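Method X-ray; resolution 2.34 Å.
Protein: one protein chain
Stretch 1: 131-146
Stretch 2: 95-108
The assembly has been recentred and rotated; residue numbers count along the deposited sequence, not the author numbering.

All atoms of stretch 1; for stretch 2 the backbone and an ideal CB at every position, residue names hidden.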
# COMPACT_ATOMS: atom_id res chain seq x y z
N GLU B 131 3.55 35.46 -16.40
CA GLU B 131 4.90 35.06 -15.98
C GLU B 131 4.84 34.19 -14.72
O GLU B 131 3.94 34.34 -13.90
CB GLU B 131 5.77 36.29 -15.73
CG GLU B 131 6.02 37.14 -16.97
CD GLU B 131 6.22 38.62 -16.63
OE1 GLU B 131 6.70 38.93 -15.52
OE2 GLU B 131 5.89 39.46 -17.49
N PHE B 132 5.81 33.29 -14.59
CA PHE B 132 5.89 32.37 -13.46
C PHE B 132 6.42 33.10 -12.23
O PHE B 132 7.32 33.94 -12.34
CB PHE B 132 6.82 31.20 -13.80
CG PHE B 132 6.57 29.96 -12.99
CD1 PHE B 132 5.68 29.00 -13.43
CD2 PHE B 132 7.26 29.75 -11.79
CE1 PHE B 132 5.45 27.84 -12.69
CE2 PHE B 132 7.03 28.59 -11.04
CZ PHE B 132 6.13 27.64 -11.49
N LEU B 133 5.86 32.76 -11.07
CA LEU B 133 6.24 33.37 -9.81
C LEU B 133 7.70 33.07 -9.46
O LEU B 133 8.12 31.91 -9.44
CB LEU B 133 5.33 32.89 -8.68
CG LEU B 133 4.84 33.95 -7.70
CD1 LEU B 133 4.42 33.32 -6.38
CD2 LEU B 133 5.91 35.01 -7.48
N GLU B 134 8.45 34.12 -9.19
CA GLU B 134 9.83 34.01 -8.72
C GLU B 134 10.11 35.09 -7.68
O GLU B 134 9.21 35.83 -7.29
CB GLU B 134 10.80 34.15 -9.90
CG GLU B 134 10.95 32.89 -10.75
CD GLU B 134 11.66 33.14 -12.07
OE1 GLU B 134 11.68 32.22 -12.91
OE2 GLU B 134 12.19 34.26 -12.27
N ALA B 135 11.36 35.16 -7.22
CA ALA B 135 11.80 36.21 -6.30
C ALA B 135 11.75 37.60 -6.93
O ALA B 135 11.30 38.56 -6.29
CB ALA B 135 13.19 35.90 -5.77
N SER B 136 12.19 37.71 -8.18
CA SER B 136 12.21 38.97 -8.92
C SER B 136 10.82 39.39 -9.44
O SER B 136 10.63 40.53 -9.88
CB SER B 136 13.19 38.88 -10.08
OG SER B 136 12.88 37.79 -10.92
N ASN B 137 9.87 38.46 -9.39
CA ASN B 137 8.52 38.67 -9.90
C ASN B 137 7.55 38.95 -8.76
O ASN B 137 6.38 39.28 -9.00
CB ASN B 137 8.09 37.41 -10.64
CG ASN B 137 7.07 37.69 -11.71
OD1 ASN B 137 6.71 38.84 -11.97
ND2 ASN B 137 6.59 36.63 -12.35
N ALA B 138 8.05 38.82 -7.53
CA ALA B 138 7.24 38.80 -6.31
C ALA B 138 6.35 40.02 -6.11
O ALA B 138 5.15 39.89 -5.88
CB ALA B 138 8.14 38.62 -5.11
N ASP B 139 6.96 41.20 -6.19
CA ASP B 139 6.27 42.46 -5.93
C ASP B 139 5.19 42.77 -6.96
O ASP B 139 4.16 43.34 -6.63
CB ASP B 139 7.28 43.61 -5.83
CG ASP B 139 8.10 43.56 -4.55
OD1 ASP B 139 9.34 43.44 -4.64
OD2 ASP B 139 7.51 43.64 -3.46
N ASP B 140 5.45 42.37 -8.21
CA ASP B 140 4.49 42.54 -9.29
C ASP B 140 3.25 41.69 -9.04
O ASP B 140 2.13 42.17 -9.22
CB ASP B 140 5.13 42.21 -10.64
CG ASP B 140 4.17 42.43 -11.81
OD1 ASP B 140 3.62 43.54 -11.93
OD2 ASP B 140 3.98 41.48 -12.60
N TYR B 141 3.45 40.45 -8.61
CA TYR B 141 2.36 39.55 -8.22
C TYR B 141 1.52 40.10 -7.07
O TYR B 141 0.30 40.07 -7.13
CB TYR B 141 2.90 38.18 -7.81
CG TYR B 141 2.78 37.09 -8.85
CD1 TYR B 141 3.74 36.94 -9.85
CD2 TYR B 141 1.72 36.19 -8.81
CE1 TYR B 141 3.64 35.92 -10.80
CE2 TYR B 141 1.61 35.17 -9.75
CZ TYR B 141 2.57 35.04 -10.74
OH TYR B 141 2.47 34.04 -11.68
N PHE B 142 2.20 40.61 -6.03
CA PHE B 142 1.53 41.07 -4.81
C PHE B 142 0.51 42.16 -5.09
O PHE B 142 -0.68 41.97 -4.84
CB PHE B 142 2.54 41.53 -3.75
CG PHE B 142 1.90 41.89 -2.43
CD1 PHE B 142 1.64 43.22 -2.10
CD2 PHE B 142 1.53 40.90 -1.53
CE1 PHE B 142 1.03 43.55 -0.89
CE2 PHE B 142 0.93 41.21 -0.32
CZ PHE B 142 0.68 42.54 0.00
N ASP B 143 0.98 43.29 -5.61
CA ASP B 143 0.11 44.46 -5.79
C ASP B 143 -0.89 44.34 -6.94
O ASP B 143 -1.89 45.05 -6.95
CB ASP B 143 0.90 45.78 -5.83
CG ASP B 143 2.14 45.70 -6.70
OD1 ASP B 143 3.20 46.19 -6.26
OD2 ASP B 143 2.07 45.15 -7.82
N ARG B 144 -0.62 43.45 -7.90
CA ARG B 144 -1.61 43.17 -8.95
C ARG B 144 -2.77 42.30 -8.47
O ARG B 144 -3.89 42.46 -8.94
CB ARG B 144 -0.96 42.57 -10.20
CG ARG B 144 -0.32 43.60 -11.12
CD ARG B 144 -0.64 43.30 -12.58
NE ARG B 144 0.18 42.23 -13.14
CZ ARG B 144 -0.20 41.42 -14.12
NH1 ARG B 144 0.62 40.48 -14.57
NH2 ARG B 144 -1.41 41.55 -14.66
N ILE B 145 -2.49 41.39 -7.53
CA ILE B 145 -3.53 40.61 -6.86
C ILE B 145 -4.31 41.52 -5.90
O ILE B 145 -5.55 41.52 -5.90
CB ILE B 145 -2.95 39.39 -6.10
CG1 ILE B 145 -2.47 38.32 -7.08
CG2 ILE B 145 -3.98 38.79 -5.14
CD1 ILE B 145 -1.56 37.25 -6.47
N THR B 146 -3.58 42.30 -5.11
CA THR B 146 -4.16 43.24 -4.15
C THR B 146 -5.07 44.27 -4.83
O THR B 146 -6.18 44.52 -4.36
CB THR B 146 -3.04 43.95 -3.35
OG1 THR B 146 -2.18 42.96 -2.77
CG2 THR B 146 -3.62 44.82 -2.24
N UNK B 95 5.37 42.73 7.52
CA UNK B 95 4.77 43.34 6.33
C UNK B 95 4.22 42.25 5.40
O UNK B 95 4.95 41.32 5.05
CB UNK B 95 5.80 44.20 5.59
N UNK B 96 2.93 42.35 5.01
CA UNK B 96 2.30 41.41 4.07
C UNK B 96 3.07 41.24 2.76
O UNK B 96 3.08 40.15 2.20
CB UNK B 96 0.88 41.88 3.75
N UNK B 97 3.70 42.31 2.30
CA UNK B 97 4.53 42.28 1.10
C UNK B 97 5.77 41.43 1.32
O UNK B 97 6.16 40.65 0.45
CB UNK B 97 4.93 43.70 0.69
N UNK B 98 6.39 41.57 2.49
CA UNK B 98 7.57 40.79 2.85
C UNK B 98 7.25 39.32 3.08
O UNK B 98 8.06 38.45 2.76
CB UNK B 98 8.22 41.38 4.11
N UNK B 99 6.07 39.04 3.64
CA UNK B 99 5.57 37.68 3.80
C UNK B 99 5.43 36.99 2.44
O UNK B 99 5.88 35.86 2.26
CB UNK B 99 4.23 37.69 4.53
N UNK B 100 4.83 37.71 1.49
CA UNK B 100 4.69 37.26 0.11
C UNK B 100 6.03 37.08 -0.60
O UNK B 100 6.18 36.16 -1.40
CB UNK B 100 3.83 38.26 -0.67
N UNK B 101 6.99 37.95 -0.29
CA UNK B 101 8.34 37.87 -0.83
C UNK B 101 9.06 36.57 -0.44
O UNK B 101 9.77 35.99 -1.26
CB UNK B 101 9.15 39.07 -0.35
N UNK B 102 8.86 36.13 0.80
CA UNK B 102 9.47 34.90 1.32
C UNK B 102 8.86 33.67 0.65
O UNK B 102 9.58 32.75 0.26
CB UNK B 102 9.30 34.81 2.84
N UNK B 103 7.54 33.69 0.49
CA UNK B 103 6.82 32.62 -0.21
C UNK B 103 7.26 32.50 -1.67
O UNK B 103 7.51 31.40 -2.16
CB UNK B 103 5.31 32.87 -0.14
N UNK B 104 7.34 33.65 -2.34
CA UNK B 104 7.75 33.72 -3.74
C UNK B 104 9.15 33.16 -3.94
O UNK B 104 9.38 32.38 -4.88
CB UNK B 104 7.69 35.17 -4.24
N UNK B 105 10.06 33.53 -3.04
CA UNK B 105 11.46 33.06 -3.06
C UNK B 105 11.60 31.58 -2.72
O UNK B 105 12.67 30.99 -2.91
CB UNK B 105 12.30 33.88 -2.08
N UNK B 106 10.52 30.99 -2.21
CA UNK B 106 10.49 29.58 -1.84
C UNK B 106 9.41 28.80 -2.59
O UNK B 106 9.10 27.67 -2.22
CB UNK B 106 10.27 29.45 -0.33
N UNK B 107 8.87 29.39 -3.65
CA UNK B 107 7.81 28.77 -4.45
C UNK B 107 8.30 27.52 -5.20
O UNK B 107 7.50 26.64 -5.50
CB UNK B 107 7.25 29.79 -5.45
N UNK B 108 9.61 27.44 -5.45
CA UNK B 108 10.25 26.27 -6.06
C UNK B 108 10.06 24.96 -5.26
O UNK B 108 10.13 23.87 -5.82
CB UNK B 108 11.75 26.55 -6.22

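Stretch 2 enters a helix at 96 that crosses helix 138-146 at 129° between N-to-C directions, with axes 9.4 Å apart at their closest. Position 95 precedes the first turn, and its ideal CB has nothing of stretch 1 within 5.5 Å. A residue able to cap would be common here; the deposited one is Asp 95, whose side chain makes no capping bond.

At 96 the CB points toward stretch 1 and meets the ring of Phe 142. A phi of -53° in the first turn, where the backbone N-H has no preceding helical carbonyl to bond, admits proline as readily as a small apolar residue. It is Pro 96, whose CB lies 3.8 Å from Phe 142 CZ.

Position 97 points sideways, its CA over the face of the Phe 142 ring, while the carboxylates of Asp 139 and Asp 143 lie further along. Lysine could reach for one carboxylate; the broader guanidinium of arginine could serve both. Arg 97 does so: NE makes a salt bridge with Asp 139 OD2 at 3.2 Å, including a weak hydrogen bond, and NH1 another with Asp 143 OD1 at 2.6 Å. Phe 142 CD1 lies over one guanidinium face, and the two carboxylate oxygens lie at the guanidinium edge, near its plane.

Positions 98 and 99 have no part of stretch 1 near their CB atoms, and many residues would serve. They are Glu 98 and Ala 99.

At 100 the CB points toward stretch 1, and the way ahead is lined by Ala 138, Tyr 141, Phe 142 and Ile 145. A large apolar or aromatic residue is expected. Trp 100 enters as a knob among these four, its CB 3.6 Å from Phe 142 CD2 and its CZ2 4.2 Å from Ile 145 CD1. Its NE1 approaches Ala 138 O to 3.2 Å, near the ring plane.

The CB of 101 points sideways, 4.9 Å from Ala 138 CB, with the carboxylate of Asp 139 within reach of a long basic or polar chain. Arg 101 packs CD 3.8 Å from Ala 138 CB and places NE 3.1 Å from Asp 139 OD2; this salt bridge is one of charges only, the oxygen lying over the guanidinium face. Asp 139 thus serves two arginines. Arg 101 NH2 also lies 2.9 Å from Glu 98 OE1, again charges only.

Position 102, out of reach, leaves the choice open; it is Val 102. From 103, a long apolar or aromatic chain could reach Leu 133; Phe 103 brings CE2 within 3.9 Å of Leu 133 CD1.

Position 104 is tightly confined: its ideal CB is 3.5 Å from Glu 134 O and 3.6 Å from Ala 138 CB. A small residue fits, and Ala 104 fills it.

At 105 a small or polar residue could lie beside Ala 135. Ser 105 sets OG 3.5 Å from Ala 135 CB and donates to Arg 101 O.

Position 106 is out of reach, and many residues would do; it is His 106. Position 107 points toward stretch 1 near Leu 133 and Phe 132, favouring a large apolar residue; Phe 107 packs CD2 3.6 Å from Leu 133 CB. Position 108 points sideways into space free of stretch 1, unrestrictive; it is Tyr 108.

Stretch 2 (95-108) DPREAWRVFASHFY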
# COMPACT_ATOMS: atom_id res chain seq x y z
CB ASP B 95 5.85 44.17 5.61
CG ASP B 95 5.28 45.16 4.62
OD1 ASP B 95 5.97 45.45 3.61
OD2 ASP B 95 4.17 45.69 4.84
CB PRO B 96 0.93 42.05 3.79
CG PRO B 96 0.63 42.80 5.02
CD PRO B 96 1.95 43.36 5.47
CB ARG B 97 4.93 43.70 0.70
CG ARG B 97 5.34 43.86 -0.75
CD ARG B 97 5.79 45.29 -1.02
NE ARG B 97 5.39 45.74 -2.35
CZ ARG B 97 4.28 46.41 -2.61
NH1 ARG B 97 4.01 46.77 -3.86
NH2 ARG B 97 3.43 46.73 -1.64
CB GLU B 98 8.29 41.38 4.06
CG GLU B 98 9.19 42.59 3.75
CD GLU B 98 10.32 42.28 2.76
OE1 GLU B 98 10.63 43.16 1.93
OE2 GLU B 98 10.89 41.17 2.81
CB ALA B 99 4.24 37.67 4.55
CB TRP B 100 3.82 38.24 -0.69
CG TRP B 100 3.54 37.77 -2.08
CD1 TRP B 100 4.19 38.14 -3.22
CD2 TRP B 100 2.56 36.81 -2.47
NE1 TRP B 100 3.67 37.47 -4.30
CE2 TRP B 100 2.66 36.65 -3.87
CE3 TRP B 100 1.59 36.07 -1.78
CZ2 TRP B 100 1.84 35.78 -4.59
CZ3 TRP B 100 0.77 35.20 -2.49
CH2 TRP B 100 0.90 35.07 -3.88
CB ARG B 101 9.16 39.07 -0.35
CG ARG B 101 10.22 39.58 -1.32
CD ARG B 101 9.63 40.65 -2.23
NE ARG B 101 9.09 41.78 -1.47
CZ ARG B 101 9.78 42.87 -1.15
NH1 ARG B 101 11.05 43.00 -1.51
NH2 ARG B 101 9.19 43.84 -0.46
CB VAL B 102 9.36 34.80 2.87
CG1 VAL B 102 9.91 33.47 3.38
CG2 VAL B 102 10.09 35.95 3.54
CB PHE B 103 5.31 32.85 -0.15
CG PHE B 103 4.53 31.97 -1.08
CD1 PHE B 103 4.46 30.59 -0.86
CD2 PHE B 103 3.88 32.51 -2.18
CE1 PHE B 103 3.74 29.77 -1.72
CE2 PHE B 103 3.16 31.69 -3.04
CZ PHE B 103 3.09 30.32 -2.81
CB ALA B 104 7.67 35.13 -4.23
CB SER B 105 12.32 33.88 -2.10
OG SER B 105 12.27 35.26 -2.44
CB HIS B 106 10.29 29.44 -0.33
CG HIS B 106 11.49 29.82 0.48
ND1 HIS B 106 11.57 30.99 1.20
CD2 HIS B 106 12.67 29.19 0.67
CE1 HIS B 106 12.74 31.06 1.80
NE2 HIS B 106 13.43 29.98 1.50
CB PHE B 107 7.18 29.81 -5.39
CG PHE B 107 5.98 29.31 -6.15
CD1 PHE B 107 4.93 28.67 -5.48
CD2 PHE B 107 5.89 29.48 -7.53
CE1 PHE B 107 3.81 28.21 -6.18
CE2 PHE B 107 4.77 29.03 -8.24
CZ PHE B 107 3.73 28.39 -7.56
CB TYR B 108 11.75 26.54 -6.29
CG TYR B 108 12.59 26.57 -5.02
CD1 TYR B 108 12.65 27.71 -4.23
CD2 TYR B 108 13.31 25.45 -4.61
CE1 TYR B 108 13.41 27.74 -3.07
CE2 TYR B 108 14.08 25.47 -3.44
CZ TYR B 108 14.11 26.62 -2.68
OH TYR B 108 14.85 26.68 -1.52
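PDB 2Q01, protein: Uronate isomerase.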